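Local atomic coordinates of putative laminarinase (Phanerochaete chrysosporium, PDB entry 2WNE), a protein that probably hydrolyses internal linkages of beta-1,3 and mixed beta-1,3/1,4 glucans such as laminarin and lichenan, as a family 16 glycoside hydrolase. Residues A[99-104]-A[115-120]; A[103-108]-A[246-251]; A[131-136]-A[160-165]. The protein carries 1 engineered substitution. All coordinates share one frame; numbering follows the deposited sequence.

Contact 1: A[99-104]-A[115-120]; sequences WPAAWE and SVDIIE. Engineered in segment 115-120: Ser-115 (natural residue Glu). With GLC (alpha-D-glucopyranose), chain B; BGC (beta-D-glucopyranose), chain C; BGC (beta-D-glucopyranose), chain D.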
loop_
_atom_site.group_PDB
_atom_site.type_symbol
_atom_site.label_atom_id
_atom_site.label_comp_id
_atom_site.label_asym_id
_atom_site.label_seq_id
_atom_site.Cartn_x
_atom_site.Cartn_y
_atom_site.Cartn_z
ATOM N N TRP A 99 8.485 -5.671 -1.859
ATOM C CA TRP A 99 7.637 -4.694 -2.541
ATOM C C TRP A 99 6.240 -4.777 -1.920
ATOM O O TRP A 99 5.358 -5.451 -2.444
ATOM C CB TRP A 99 7.680 -4.908 -4.060
ATOM C CG TRP A 99 6.788 -4.027 -4.906
ATOM C CD1 TRP A 99 6.052 -2.929 -4.503
ATOM C CD2 TRP A 99 6.539 -4.180 -6.313
ATOM N NE1 TRP A 99 5.366 -2.402 -5.578
ATOM C CE2 TRP A 99 5.639 -3.154 -6.697
ATOM C CE3 TRP A 99 6.980 -5.094 -7.289
ATOM C CZ2 TRP A 99 5.174 -3.019 -8.021
ATOM C CZ3 TRP A 99 6.526 -4.947 -8.612
ATOM C CH2 TRP A 99 5.628 -3.930 -8.957
ATOM N N PRO A 100 6.050 -4.087 -0.766
ATOM C CA PRO A 100 4.745 -4.079 -0.092
ATOM C C PRO A 100 3.863 -2.947 -0.589
ATOM O O PRO A 100 4.380 -1.923 -1.026
ATOM C CB PRO A 100 5.106 -3.829 1.367
ATOM C CG PRO A 100 6.441 -3.010 1.314
ATOM C CD PRO A 100 7.067 -3.273 -0.054
ATOM N N ALA A 101 2.547 -3.121 -0.490
ATOM C CA ALA A 101 1.627 -2.042 -0.796
ATOM C C ALA A 101 0.340 -2.153 0.008
ATOM O O ALA A 101 -0.090 -3.265 0.325
ATOM C CB ALA A 101 1.293 -2.001 -2.328
ATOM N N ALA A 102 -0.215 -0.985 0.366
ATOM C CA ALA A 102 -1.610 -0.812 0.797
ATOM C C ALA A 102 -2.224 0.132 -0.240
ATOM O O ALA A 102 -1.739 1.248 -0.438
ATOM C CB ALA A 102 -1.696 -0.188 2.166
ATOM N N TRP A 103 -3.267 -0.344 -0.913
ATOM C CA TRP A 103 -3.789 0.314 -2.093
ATOM C C TRP A 103 -5.262 0.014 -2.389
ATOM O O TRP A 103 -5.886 -0.787 -1.708
ATOM C CB TRP A 103 -2.887 0.012 -3.303
ATOM C CG TRP A 103 -2.727 -1.455 -3.706
ATOM C CD1 TRP A 103 -2.237 -2.480 -2.935
ATOM C CD2 TRP A 103 -3.010 -2.019 -4.990
ATOM N NE1 TRP A 103 -2.210 -3.644 -3.655
ATOM C CE2 TRP A 103 -2.675 -3.394 -4.925
ATOM C CE3 TRP A 103 -3.488 -1.488 -6.210
ATOM C CZ2 TRP A 103 -2.818 -4.261 -6.028
ATOM C CZ3 TRP A 103 -3.612 -2.361 -7.331
ATOM C CH2 TRP A 103 -3.281 -3.722 -7.224
ATOM N N GLU A 104 -5.823 0.693 -3.390
ATOM C CA GLU A 104 -7.206 0.444 -3.807
ATOM C C GLU A 104 -7.239 0.282 -5.315
ATOM O O GLU A 104 -6.492 0.950 -5.999
ATOM C CB GLU A 104 -8.145 1.587 -3.387
ATOM C CG GLU A 104 -8.443 1.604 -1.901
ATOM C CD GLU A 104 -9.434 2.679 -1.501
ATOM O OE1 GLU A 104 -9.966 3.379 -2.416
ATOM O OE2 GLU A 104 -9.675 2.824 -0.263
ATOM N N SER A 115 -6.398 2.904 -9.968
ATOM C CA SER A 115 -5.764 2.376 -8.777
ATOM C C SER A 115 -5.064 3.531 -8.028
ATOM O O SER A 115 -4.527 4.433 -8.651
ATOM C CB SER A 115 -4.850 1.159 -9.089
ATOM O OG SER A 115 -3.671 1.463 -9.803
ATOM N N VAL A 116 -5.187 3.543 -6.702
ATOM C CA VAL A 116 -4.511 4.502 -5.867
ATOM C C VAL A 116 -3.664 3.765 -4.833
ATOM O O VAL A 116 -4.181 2.932 -4.075
ATOM C CB VAL A 116 -5.491 5.540 -5.195
ATOM C CG1 VAL A 116 -6.761 4.885 -4.692
ATOM C CG2 VAL A 116 -4.805 6.303 -4.069
ATOM N N ASP A 117 -2.357 4.051 -4.837
ATOM C CA ASP A 117 -1.430 3.500 -3.852
ATOM C C ASP A 117 -1.272 4.484 -2.700
ATOM O O ASP A 117 -0.958 5.656 -2.917
ATOM C CB ASP A 117 -0.061 3.194 -4.470
ATOM C CG ASP A 117 -0.120 2.079 -5.494
ATOM O OD1 ASP A 117 -0.048 0.897 -5.101
ATOM O OD2 ASP A 117 -0.227 2.395 -6.692
ATOM N N ILE A 118 -1.499 3.983 -1.489
ATOM C CA ILE A 118 -1.450 4.786 -0.263
ATOM C C ILE A 118 -0.083 4.566 0.410
ATOM O O ILE A 118 0.577 5.496 0.857
ATOM C CB ILE A 118 -2.682 4.401 0.662
ATOM C CG1 ILE A 118 -3.995 4.628 -0.118
ATOM C CG2 ILE A 118 -2.682 5.207 1.980
ATOM C CD1 ILE A 118 -5.246 3.871 0.381
ATOM N N ILE A 119 0.327 3.301 0.464
ATOM C CA ILE A 119 1.636 2.905 0.923
ATOM C C ILE A 119 2.251 2.021 -0.169
ATOM O O ILE A 119 1.642 1.046 -0.633
ATOM C CB ILE A 119 1.547 2.125 2.263
ATOM C CG1 ILE A 119 0.716 2.912 3.294
ATOM C CG2 ILE A 119 2.983 1.713 2.776
ATOM C CD1 ILE A 119 0.299 2.085 4.550
ATOM N N GLU A 120 3.448 2.384 -0.609
ATOM C CA GLU A 120 4.154 1.572 -1.581
ATOM C C GLU A 120 5.608 2.007 -1.669
ATOM O O GLU A 120 5.929 3.198 -1.584
ATOM C CB GLU A 120 3.522 1.694 -2.968
ATOM C CG GLU A 120 3.853 0.516 -3.892
ATOM C CD GLU A 120 3.469 0.789 -5.343
ATOM O OE1 GLU A 120 3.064 1.935 -5.657
ATOM O OE2 GLU A 120 3.557 -0.132 -6.169
HETATM C C1 GLC B . 0.364 -0.484 -8.341
HETATM C C2 GLC B . -0.008 -1.267 -9.622
HETATM C C3 GLC B . -0.319 -2.728 -9.281
HETATM C C4 GLC B . 0.510 -3.226 -8.089
HETATM C C5 GLC B . 0.107 -2.434 -6.841
HETATM C C6 GLC B . 0.843 -2.808 -5.554
HETATM O O1 GLC B . -0.112 0.838 -8.426
HETATM O O2 GLC B . -1.013 -0.652 -10.414
HETATM O O3 GLC B . -0.035 -3.516 -10.399
HETATM O O4 GLC B . 0.213 -4.588 -7.850
HETATM O O5 GLC B . 0.142 -1.031 -7.033
HETATM O O6 GLC B . 2.223 -2.446 -5.635
HETATM C C2 BGC C . 4.476 -0.180 -10.360
HETATM C C3 BGC C . 3.417 0.594 -9.581
HETATM C C4 BGC C . 3.945 1.849 -8.885
HETATM C C5 BGC C . 4.786 2.670 -9.859
HETATM C C6 BGC C . 5.469 3.837 -9.142
HETATM C C1 BGC C . 5.274 0.755 -11.254
HETATM O O2 BGC C . 3.846 -1.153 -11.155
HETATM O O3 BGC C . 2.854 -0.249 -8.621
HETATM O O4 BGC C . 2.871 2.616 -8.381
HETATM O O5 BGC C . 5.769 1.835 -10.470
HETATM O O6 BGC C . 6.203 4.591 -10.087
HETATM C C2 BGC D . -0.682 -4.508 -12.434
HETATM C C3 BGC D . -1.830 -4.899 -13.378
HETATM C C4 BGC D . -3.030 -5.497 -12.638
HETATM C C5 BGC D . -3.406 -4.634 -11.422
HETATM C C6 BGC D . -4.580 -5.188 -10.600
HETATM C C1 BGC D . -1.192 -3.723 -11.235
HETATM O O2 BGC D . 0.339 -3.790 -13.101
HETATM O O3 BGC D . -1.382 -5.905 -14.247
HETATM O O4 BGC D . -4.087 -5.622 -13.567
HETATM O O5 BGC D . -2.249 -4.441 -10.606
HETATM O O6 BGC D . -4.286 -6.423 -9.975
#
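Trp-99 and Glu-120 meet because each sets CG on the far side from its backbone N, chi1 176° in the tryptophan and -158° in the glutamate, whose chain then runs on extended. The two side chains leave neighbouring strands pointing the same way, and Trp-99 NE1 donates to Glu-120 OE2 over 3.0 Å. That acceptor lies in the indole plane, and the indole reaches the carboxylate on its anti side. OE2 is gripped three times: O6 of the bound alpha-D-glucopyranose donates to it too, as does O3 of the chain C beta-D-glucopyranose, 2.6 Å from Glu-120 OE2. O4 of that chain C sugar reaches Glu-120 OE1 at 2.8 Å.

Trp-103 rises from the same face of the sheet, alongside Asp-117, with ring and carboxylate planes 16° apart. C5 of the alpha-D-glucopyranose sits over the centre of the Trp-103 ring, 3.3 Å above its plane. Ala-101 CB adds to this floor, 3.4 Å from C6 of the same sugar. Engineered Ser-115, a glutamate in the natural protein, brings CB to the ring edge.

On the other face Ala-102 CB packs on Ile-119 CD1 at 3.9 Å, Glu-104 lies against Val-116, and strand 83-89 packs against this side. Ala-102 O accepts from both Ile-118 N (2.9 Å) and Ile-119 N (3.0 Å), a classic beta bulge that shifts the register by one. With its natural glutamate restored, 115-120 reads Glu-x-Asp-x-x-Glu, the bulged active-site strand characteristic of laminarinase-like family 16 glycoside hydrolases.

Contact 2: A[103-108]-A[246-251]; sequences WETDEG and NIIINL. With GLC (alpha-D-glucopyranose), chain B; BGC (beta-D-glucopyranose), chain D.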
loop_
_atom_site.group_PDB
_atom_site.type_symbol
_atom_site.label_atom_id
_atom_site.label_comp_id
_atom_site.label_asym_id
_atom_site.label_seq_id
_atom_site.Cartn_x
_atom_site.Cartn_y
_atom_site.Cartn_z
ATOM N N TRP A 103 -3.267 -0.344 -0.913
ATOM C CA TRP A 103 -3.789 0.314 -2.093
ATOM C C TRP A 103 -5.262 0.014 -2.389
ATOM O O TRP A 103 -5.886 -0.787 -1.708
ATOM C CB TRP A 103 -2.887 0.012 -3.303
ATOM C CG TRP A 103 -2.727 -1.455 -3.706
ATOM C CD1 TRP A 103 -2.237 -2.480 -2.935
ATOM C CD2 TRP A 103 -3.010 -2.019 -4.990
ATOM N NE1 TRP A 103 -2.210 -3.644 -3.655
ATOM C CE2 TRP A 103 -2.675 -3.394 -4.925
ATOM C CE3 TRP A 103 -3.488 -1.488 -6.210
ATOM C CZ2 TRP A 103 -2.818 -4.261 -6.028
ATOM C CZ3 TRP A 103 -3.612 -2.361 -7.331
ATOM C CH2 TRP A 103 -3.281 -3.722 -7.224
ATOM N N GLU A 104 -5.823 0.693 -3.390
ATOM C CA GLU A 104 -7.206 0.444 -3.807
ATOM C C GLU A 104 -7.239 0.282 -5.315
ATOM O O GLU A 104 -6.492 0.950 -5.999
ATOM C CB GLU A 104 -8.145 1.587 -3.387
ATOM C CG GLU A 104 -8.443 1.604 -1.901
ATOM C CD GLU A 104 -9.434 2.679 -1.501
ATOM O OE1 GLU A 104 -9.966 3.379 -2.416
ATOM O OE2 GLU A 104 -9.675 2.824 -0.263
ATOM N N THR A 105 -8.107 -0.608 -5.811
ATOM C CA THR A 105 -8.255 -0.841 -7.251
ATOM C C THR A 105 -9.551 -1.603 -7.527
ATOM O O THR A 105 -10.187 -2.114 -6.605
ATOM C CB THR A 105 -7.017 -1.647 -7.828
ATOM O OG1 THR A 105 -6.930 -1.502 -9.245
ATOM C CG2 THR A 105 -7.083 -3.120 -7.479
ATOM N N ASP A 106 -9.936 -1.668 -8.805
ATOM C CA ASP A 106 -10.915 -2.637 -9.276
ATOM C C ASP A 106 -10.142 -3.542 -10.229
ATOM O O ASP A 106 -9.854 -3.144 -11.370
ATOM C CB ASP A 106 -12.061 -1.919 -10.012
ATOM C CG ASP A 106 -13.083 -2.887 -10.625
ATOM O OD1 ASP A 106 -12.805 -4.103 -10.702
ATOM O OD2 ASP A 106 -14.175 -2.422 -11.036
ATOM N N GLU A 107 -9.798 -4.750 -9.780
ATOM C CA GLU A 107 -8.944 -5.641 -10.579
ATOM C C GLU A 107 -9.599 -6.033 -11.883
ATOM O O GLU A 107 -8.910 -6.256 -12.878
ATOM C CB GLU A 107 -8.559 -6.904 -9.813
ATOM C CG GLU A 107 -7.608 -6.655 -8.653
ATOM C CD GLU A 107 -7.715 -7.752 -7.618
ATOM O OE1 GLU A 107 -8.810 -7.873 -7.024
ATOM O OE2 GLU A 107 -6.724 -8.491 -7.418
ATOM N N GLY A 108 -10.930 -6.085 -11.874
ATOM C CA GLY A 108 -11.711 -6.601 -12.995
ATOM C C GLY A 108 -11.684 -5.780 -14.273
ATOM O O GLY A 108 -12.032 -6.298 -15.336
ATOM N N ASN A 246 -11.931 -2.105 -4.246
ATOM C CA ASN A 246 -11.563 -2.866 -3.060
ATOM C C ASN A 246 -10.264 -2.288 -2.494
ATOM O O ASN A 246 -9.471 -1.702 -3.234
ATOM C CB ASN A 246 -11.250 -4.318 -3.415
ATOM C CG ASN A 246 -12.312 -4.965 -4.255
ATOM O OD1 ASN A 246 -12.380 -4.746 -5.463
ATOM N ND2 ASN A 246 -13.136 -5.797 -3.624
ATOM N N ILE A 247 -10.046 -2.509 -1.204
ATOM C CA ILE A 247 -8.786 -2.234 -0.528
ATOM C C ILE A 247 -7.933 -3.505 -0.632
ATOM O O ILE A 247 -8.428 -4.624 -0.403
ATOM C CB ILE A 247 -9.039 -1.851 0.972
ATOM C CG1 ILE A 247 -9.738 -0.497 1.084
ATOM C CG2 ILE A 247 -7.741 -1.856 1.835
ATOM C CD1 ILE A 247 -10.298 -0.217 2.494
ATOM N N ILE A 248 -6.657 -3.346 -0.974
ATOM C CA ILE A 248 -5.738 -4.499 -1.055
ATOM C C ILE A 248 -4.479 -4.194 -0.227
ATOM O O ILE A 248 -4.001 -3.065 -0.210
ATOM C CB ILE A 248 -5.402 -4.865 -2.532
ATOM C CG1 ILE A 248 -6.689 -5.165 -3.327
ATOM C CG2 ILE A 248 -4.410 -6.047 -2.649
ATOM C CD1 ILE A 248 -6.456 -5.543 -4.776
ATOM N N ILE A 249 -4.014 -5.186 0.534
ATOM C CA ILE A 249 -2.767 -5.093 1.262
ATOM C C ILE A 249 -1.953 -6.349 0.918
ATOM O O ILE A 249 -2.455 -7.466 1.001
ATOM C CB ILE A 249 -3.023 -4.979 2.776
ATOM C CG1 ILE A 249 -3.961 -3.796 3.069
ATOM C CG2 ILE A 249 -1.686 -4.834 3.535
ATOM C CD1 ILE A 249 -4.527 -3.756 4.455
ATOM N N ASN A 250 -0.711 -6.174 0.489
ATOM C CA ASN A 250 0.043 -7.312 -0.051
ATOM C C ASN A 250 1.516 -7.140 0.152
ATOM O O ASN A 250 1.974 -6.073 0.564
ATOM C CB ASN A 250 -0.241 -7.508 -1.568
ATOM C CG ASN A 250 0.309 -6.374 -2.422
ATOM O OD1 ASN A 250 -0.291 -5.284 -2.501
ATOM N ND2 ASN A 250 1.471 -6.618 -3.062
ATOM N N LEU A 251 2.259 -8.206 -0.118
ATOM C CA LEU A 251 3.706 -8.125 -0.180
ATOM C C LEU A 251 4.157 -9.026 -1.318
ATOM O O LEU A 251 3.887 -10.247 -1.297
ATOM C CB LEU A 251 4.335 -8.564 1.153
ATOM C CG LEU A 251 5.854 -8.866 1.183
ATOM C CD1 LEU A 251 6.711 -7.634 0.852
ATOM C CD2 LEU A 251 6.322 -9.477 2.499
HETATM C C1 GLC B . 0.364 -0.484 -8.341
HETATM C C2 GLC B . -0.008 -1.267 -9.622
HETATM C C3 GLC B . -0.319 -2.728 -9.281
HETATM C C4 GLC B . 0.510 -3.226 -8.089
HETATM C C5 GLC B . 0.107 -2.434 -6.841
HETATM C C6 GLC B . 0.843 -2.808 -5.554
HETATM O O1 GLC B . -0.112 0.838 -8.426
HETATM O O2 GLC B . -1.013 -0.652 -10.414
HETATM O O3 GLC B . -0.035 -3.516 -10.399
HETATM O O4 GLC B . 0.213 -4.588 -7.850
HETATM O O5 GLC B . 0.142 -1.031 -7.033
HETATM O O6 GLC B . 2.223 -2.446 -5.635
HETATM C C2 BGC D . -0.682 -4.508 -12.434
HETATM C C3 BGC D . -1.830 -4.899 -13.378
HETATM C C4 BGC D . -3.030 -5.497 -12.638
HETATM C C5 BGC D . -3.406 -4.634 -11.422
HETATM C C6 BGC D . -4.580 -5.188 -10.600
HETATM C C1 BGC D . -1.192 -3.723 -11.235
HETATM O O2 BGC D . 0.339 -3.790 -13.101
HETATM O O3 BGC D . -1.382 -5.905 -14.247
HETATM O O4 BGC D . -4.087 -5.622 -13.567
HETATM O O5 BGC D . -2.249 -4.441 -10.606
HETATM O O6 BGC D . -4.286 -6.423 -9.975
HETATM O O HOH W 1 -10.511 -5.676 -7.215
#
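Ile-248 lies beneath the Trp-103 indole, on the face turned away from the alpha-D-glucopyranose. Its CB is 3.9 Å from the centroid of the five-membered ring, a CH-pi contact displaced toward the rim, and Ile-248 CG2 approaches Trp-103 NE1 to 3.4 Å. In Asn-250, CG stands between the backbone N and the carbonyl carbon (chi1 68°), which lifts the amide beside the ring, their planes 71° apart. Trp-103 NE1 donates to Asn-250 OD1 over 2.8 Å; the bond is bent, 137° at the hydrogen, the oxygen tilted out of the ring plane.

This end is compact and buried. Trp-103 and Ile-248 exchange backbone hydrogen bonds in both directions, and Glu-104 OE2 lies 3.6 Å from Ile-247 CG1 while bonding to His-83. The pairing ends with Thr-105 and the partly exposed Asn-246, which also bond both ways. Beyond Thr-105, whose CG2 is 3.7 Å from Ile-248 CD1, the chain leaves the strand and the contact thins toward solvent. An Asx turn from Asp-106 to exposed Gly-108 carries it round, and a water links the two segments: it accepts from Glu-107 N, 2.8 Å away, and donates to Glu-107 OE1 and to Asn-246 OD1, the last at 2.7 Å, while Asn-246 ND2 donates to Ser-76 O. Salt bridges to Arg-73 and Arg-75 hold the Glu-107 carboxylate, whose CD touches Ile-248 CD1 at 3.8 Å.

With an aliphatic side chain under one face and its N-H engaged, the indole is probably restrained in rotation, and its other face serves as an apolar stacking platform for a sugar.

Contact 3: A[131-136]-A[160-165]; sequences TLHTGA and DGNTGC. With BGC (beta-D-glucopyranose), chain C; BGC (beta-D-glucopyranose), chain E; GLC (alpha-D-glucopyranose), chain B.
His-133 sets CG opposite its carbonyl carbon and beside the backbone N (chi1 -62°), which lays one ring face against Gly-164 CA, 3.9 Å from the ring centroid in a CH-pi contact, with alpha-D-glucopyranose O2 over the opposite face. In an almost straight bond (164°), His-133 NE2 donates to O4 of the chain C beta-D-glucopyranose over 2.8 Å. Asn-162 O lies at the ring edge, 3.2 Å from His-133 CE1; buried ND1 has no hydrogen-bond partner in the model. Swapping this histidine for an alanine is likely to leave that O4 without its N-H donor and to open a gap beside Gly-164.

The loop also holds sugar directly: Thr-163 O accepts from O6 of the chain C sugar, and Asn-162 ND2 donates to O2 of the chain E beta-D-glucopyranose, both at 3.0 Å.

Further out, a type I' turn from Asp-160 to Thr-163 presents these groups. A CB on Gly-164 would run into Leu-132 O, Thr-131 CG2 and the imidazole. Leu-132 and Cys-165 pair antiparallel through two backbone bonds, and the disulfide to Cys-155, itself backbone-bonded to Thr-134, closes the excursion's base. The end of strand 129-133 and the loop into strand 165-168 thus wall part of the family 16 sugar-binding cleft.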
loop_
_atom_site.group_PDB
_atom_site.type_symbol
_atom_site.label_atom_id
_atom_site.label_comp_id
_atom_site.label_asym_id
_atom_site.label_seq_id
_atom_site.Cartn_x
_atom_site.Cartn_y
_atom_site.Cartn_z
ATOM N N THR A 131 0.562 7.095 -5.460
ATOM C CA THR A 131 0.492 7.069 -6.924
ATOM C C THR A 131 -0.885 6.642 -7.425
ATOM O O THR A 131 -1.503 5.720 -6.874
ATOM C CB THR A 131 1.570 6.096 -7.536
ATOM O OG1 THR A 131 2.805 6.271 -6.847
ATOM C CG2 THR A 131 1.799 6.362 -9.065
ATOM N N LEU A 132 -1.357 7.331 -8.464
ATOM C CA LEU A 132 -2.564 6.912 -9.194
ATOM C C LEU A 132 -2.143 6.307 -10.515
ATOM O O LEU A 132 -1.180 6.780 -11.142
ATOM C CB LEU A 132 -3.503 8.083 -9.496
ATOM C CG LEU A 132 -3.926 9.099 -8.431
ATOM C CD1 LEU A 132 -5.018 10.007 -9.036
ATOM C CD2 LEU A 132 -4.402 8.396 -7.169
ATOM N N HIS A 133 -2.843 5.242 -10.914
ATOM C CA HIS A 133 -2.744 4.712 -12.273
ATOM C C HIS A 133 -4.117 4.758 -12.896
ATOM O O HIS A 133 -5.095 4.261 -12.301
ATOM C CB HIS A 133 -2.218 3.266 -12.255
ATOM C CG HIS A 133 -0.844 3.141 -11.680
ATOM N ND1 HIS A 133 0.271 2.926 -12.460
ATOM C CD2 HIS A 133 -0.404 3.218 -10.402
ATOM C CE1 HIS A 133 1.341 2.870 -11.684
ATOM N NE2 HIS A 133 0.956 3.037 -10.432
ATOM N N THR A 134 -4.210 5.358 -14.084
ATOM C CA THR A 134 -5.484 5.455 -14.807
ATOM C C THR A 134 -5.351 5.083 -16.313
ATOM O O THR A 134 -4.241 4.817 -16.797
ATOM C CB THR A 134 -6.091 6.879 -14.669
ATOM O OG1 THR A 134 -5.247 7.822 -15.337
ATOM C CG2 THR A 134 -6.207 7.300 -13.206
ATOM N N GLY A 135 -6.482 5.012 -17.029
ATOM C CA GLY A 135 -6.478 5.128 -18.502
ATOM C C GLY A 135 -6.231 6.581 -18.955
ATOM O O GLY A 135 -5.791 7.438 -18.149
ATOM N N ALA A 136 -6.534 6.861 -20.237
ATOM C CA ALA A 136 -6.131 8.100 -20.939
ATOM C C ALA A 136 -6.764 9.345 -20.369
ATOM O O ALA A 136 -7.826 9.274 -19.750
ATOM C CB ALA A 136 -6.469 8.005 -22.440
ATOM N N ASP A 160 2.724 6.691 -19.809
ATOM C CA ASP A 160 3.644 7.080 -18.762
ATOM C C ASP A 160 4.657 5.994 -18.383
ATOM O O ASP A 160 5.386 6.141 -17.395
ATOM C CB ASP A 160 2.890 7.668 -17.537
ATOM C CG ASP A 160 2.187 6.605 -16.674
ATOM O OD1 ASP A 160 2.265 5.387 -16.950
ATOM O OD2 ASP A 160 1.526 7.005 -15.699
ATOM N N GLY A 161 4.738 4.936 -19.189
ATOM C CA GLY A 161 5.681 3.834 -18.928
ATOM C C GLY A 161 5.304 3.105 -17.650
ATOM O O GLY A 161 6.160 2.511 -16.962
ATOM N N ASN A 162 4.005 3.181 -17.326
ATOM C CA ASN A 162 3.418 2.542 -16.147
ATOM C C ASN A 162 3.933 3.074 -14.800
ATOM O O ASN A 162 3.751 2.435 -13.758
ATOM C CB ASN A 162 3.552 1.005 -16.248
ATOM C CG ASN A 162 2.563 0.274 -15.363
ATOM O OD1 ASN A 162 1.431 0.747 -15.119
ATOM N ND2 ASN A 162 2.987 -0.885 -14.855
ATOM N N THR A 163 4.559 4.245 -14.804
ATOM C CA THR A 163 4.914 4.874 -13.524
ATOM C C THR A 163 3.679 5.387 -12.739
ATOM O O THR A 163 3.732 5.490 -11.501
ATOM C CB THR A 163 5.857 6.058 -13.679
ATOM O OG1 THR A 163 5.149 7.101 -14.357
ATOM C CG2 THR A 163 7.156 5.675 -14.446
ATOM N N GLY A 164 2.590 5.712 -13.447
ATOM C CA GLY A 164 1.473 6.453 -12.839
ATOM C C GLY A 164 1.857 7.896 -12.521
ATOM O O GLY A 164 2.985 8.327 -12.815
ATOM N N CYS A 165 0.943 8.653 -11.914
ATOM C CA CYS A 165 1.283 9.985 -11.376
ATOM C C CYS A 165 1.492 9.877 -9.855
ATOM O O CYS A 165 0.580 9.486 -9.095
ATOM C CB CYS A 165 0.187 11.005 -11.685
ATOM S SG CYS A 165 -1.491 10.475 -11.130
HETATM C C2 BGC C . 4.476 -0.180 -10.360
HETATM C C3 BGC C . 3.417 0.594 -9.581
HETATM C C4 BGC C . 3.945 1.849 -8.885
HETATM C C5 BGC C . 4.786 2.670 -9.859
HETATM C C6 BGC C . 5.469 3.837 -9.142
HETATM C C1 BGC C . 5.274 0.755 -11.254
HETATM O O2 BGC C . 3.846 -1.153 -11.155
HETATM O O3 BGC C . 2.854 -0.249 -8.621
HETATM O O4 BGC C . 2.871 2.616 -8.381
HETATM O O5 BGC C . 5.769 1.835 -10.470
HETATM O O6 BGC C . 6.203 4.591 -10.087
HETATM C C2 BGC E . 7.114 -0.809 -13.933
HETATM C C3 BGC E . 6.773 0.415 -13.074
HETATM C C4 BGC E . 7.987 1.328 -12.863
HETATM C C5 BGC E . 8.809 1.547 -14.133
HETATM C C6 BGC E . 10.190 2.046 -13.719
HETATM C C1 BGC E . 7.911 -0.463 -15.193
HETATM O O2 BGC E . 5.931 -1.475 -14.331
HETATM O O3 BGC E . 6.333 -0.035 -11.814
HETATM O O4 BGC E . 7.560 2.580 -12.361
HETATM O O5 BGC E . 9.007 0.368 -14.897
HETATM O O6 BGC E . 10.596 2.970 -14.705
HETATM C C1 GLC B . 0.364 -0.484 -8.341
HETATM C C2 GLC B . -0.008 -1.267 -9.622
HETATM C C3 GLC B . -0.319 -2.728 -9.281
HETATM C C4 GLC B . 0.510 -3.226 -8.089
HETATM C C5 GLC B . 0.107 -2.434 -6.841
HETATM C C6 GLC B . 0.843 -2.808 -5.554
HETATM O O1 GLC B . -0.112 0.838 -8.426
HETATM O O2 GLC B . -1.013 -0.652 -10.414
HETATM O O3 GLC B . -0.035 -3.516 -10.399
HETATM O O4 GLC B . 0.213 -4.588 -7.850
HETATM O O5 GLC B . 0.142 -1.031 -7.033
HETATM O O6 GLC B . 2.223 -2.446 -5.635
#

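Overall arrangement
Strand 98-105 comes first in the chain and serves two contacts. Contact 1 closes a short hairpin, joining it to 115-120 across ten intervening residues. The chain continues into strand 129-133, next to 115-120 in the sheet, and contact 3 then closes a loop of 23 residues between 136 and 160, in series with contact 1. Contact 2 spans much more, returning 246-251 to 103-108 after 137 residues, and contact 3 is nested inside that loop. Contacts 1 and 2 share Trp-103 and Glu-104. Across the sheet the order is 246-253, 98-105, 115-120, 129-133, 165-168, and all three contacts border the same bound alpha-D-glucopyranose.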